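PDB 6Y1X: radical SAM domain protein from Methanothrix thermoacetophila, which acts as the radical SAM carbide synthase NifB in nitrogenase cofactor maturation, probably building an iron-sulfur precursor of the iron-molybdenum cofactor. Local coordinates for residues Ile150-Leu153 with Asp154-Gly157. Residues are numbered along the deposited sequence; the frame is centred on the assembly and turned at random.
Sequences IEDL and DRIG
Arg155 reaches back to Asp152 because its chain starts with CG trans to the backbone N (chi1 -169°) and then bends at chi3 (69°). The two side chains run alongside each other, and Arg155 NH1 donates an almost straight salt-bridge hydrogen bond of 2.7 Å to Asp152 OD1. That oxygen lies at the guanidinium edge, in plane, yet is met on its anti side and somewhat out of the carboxylate plane, with the two flat groups nearly perpendicular (89°). Arginine suits this place because its flat guanidinium can offer an in-plane N-H; the short aspartate keeps both oxygens close to the helix, OD2 pairing with Arg149. With an alanine at Asp152, Arg155 and Arg149 would probably lose this shared carboxylate, and the Arg155 guanidinium would be freer to turn.

Beneath, the i to i+4 backbone hydrogen bonds continue, Asp154 N to Ile150 O and Ile156 N to Asp152 O both 2.9 Å. They end in a Schellman motif at Gly157, whose positive phi would press a CB against the preceding carbonyl oxygen; its N makes a weak 3.2 Å bond to Leu153 O. Buried Leu153 and partly exposed Ile156 lie side by side, CD2 to CD1 at 4.2 Å, apolar chains suited to packing on Phe122 and Leu125 of helix 119-131.

Helix 146-156 crosses over between parallel strands 136-141 and 160-164, a beta-alpha-beta unit of the radical SAM barrel. Leu153 also packs on Ile161 of the second strand, and Asp154, salt-bridged to Lys212 and Arg210, ties the helix to the connection between helix 189-209 and strand 213-220.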
loop_
_atom_site.group_PDB
_atom_site.type_symbol
_atom_site.label_atom_id
_atom_site.label_comp_id
_atom_site.label_asym_id
_atom_site.label_seq_id
_atom_site.Cartn_x
_atom_site.Cartn_y
_atom_site.Cartn_z
ATOM N N ILE A 150 11.834 -1.082 -7.615
ATOM C CA ILE A 150 10.930 -0.524 -8.619
ATOM C C ILE A 150 11.307 -1.020 -10.007
ATOM O O ILE A 150 10.434 -1.234 -10.856
ATOM C CB ILE A 150 10.920 1.017 -8.543
ATOM C CG1 ILE A 150 9.931 1.606 -9.552
ATOM C CG2 ILE A 150 12.319 1.586 -8.734
ATOM C CD1 ILE A 150 8.496 1.188 -9.317
ATOM N N GLU A 151 12.604 -1.216 -10.262
ATOM C CA GLU A 151 13.034 -1.714 -11.563
ATOM C C GLU A 151 12.481 -3.112 -11.818
ATOM O O GLU A 151 12.058 -3.427 -12.937
ATOM C CB GLU A 151 14.558 -1.722 -11.643
ATOM C CG GLU A 151 15.105 -2.046 -13.019
ATOM C CD GLU A 151 16.491 -1.469 -13.253
ATOM O OE1 GLU A 151 17.356 -1.616 -12.362
ATOM O OE2 GLU A 151 16.716 -0.875 -14.328
ATOM N N ASP A 152 12.472 -3.962 -10.785
ATOM C CA ASP A 152 11.904 -5.301 -10.920
ATOM C C ASP A 152 10.407 -5.240 -11.184
ATOM O O ASP A 152 9.887 -5.959 -12.045
ATOM C CB ASP A 152 12.185 -6.123 -9.663
ATOM C CG ASP A 152 13.651 -6.439 -9.490
ATOM O OD1 ASP A 152 14.424 -6.219 -10.447
ATOM O OD2 ASP A 152 14.030 -6.903 -8.393
ATOM N N LEU A 153 9.695 -4.389 -10.438
ATOM C CA LEU A 153 8.249 -4.273 -10.606
ATOM C C LEU A 153 7.910 -3.842 -12.023
ATOM O O LEU A 153 6.992 -4.380 -12.652
ATOM C CB LEU A 153 7.690 -3.268 -9.602
ATOM C CG LEU A 153 7.713 -3.669 -8.131
ATOM C CD1 LEU A 153 7.210 -2.520 -7.276
ATOM C CD2 LEU A 153 6.883 -4.919 -7.892
ATOM N N ASP A 154 8.620 -2.830 -12.522
ATOM C CA ASP A 154 8.437 -2.381 -13.896
ATOM C C ASP A 154 8.699 -3.496 -14.888
ATOM O O ASP A 154 7.932 -3.696 -15.835
ATOM C CB ASP A 154 9.401 -1.241 -14.196
ATOM C CG ASP A 154 8.953 -0.366 -15.356
ATOM O OD1 ASP A 154 7.914 -0.663 -15.978
ATOM O OD2 ASP A 154 9.686 0.596 -15.690
ATOM N N ARG A 155 9.770 -4.253 -14.674
ATOM C CA ARG A 155 10.149 -5.250 -15.665
ATOM C C ARG A 155 9.122 -6.385 -15.691
ATOM O O ARG A 155 8.895 -6.990 -16.742
ATOM C CB ARG A 155 11.568 -5.743 -15.382
ATOM C CG ARG A 155 12.205 -6.588 -16.475
ATOM C CD ARG A 155 13.633 -6.986 -16.070
ATOM N NE ARG A 155 13.635 -7.937 -14.959
ATOM C CZ ARG A 155 13.830 -7.744 -13.659
ATOM N NH1 ARG A 155 14.069 -6.556 -13.119
ATOM N NH2 ARG A 155 13.789 -8.818 -12.886
ATOM N N ILE A 156 8.545 -6.742 -14.527
ATOM C CA ILE A 156 7.529 -7.804 -14.466
ATOM C C ILE A 156 6.125 -7.344 -14.849
ATOM O O ILE A 156 5.211 -8.179 -14.909
ATOM C CB ILE A 156 7.408 -8.479 -13.082
ATOM C CG1 ILE A 156 6.753 -7.552 -12.049
ATOM C CG2 ILE A 156 8.761 -8.994 -12.603
ATOM C CD1 ILE A 156 6.819 -8.093 -10.622
ATOM N N GLY A 157 5.913 -6.051 -15.099
ATOM C CA GLY A 157 4.639 -5.561 -15.598
ATOM C C GLY A 157 3.681 -4.939 -14.597
ATOM O O GLY A 157 2.516 -4.706 -14.948
#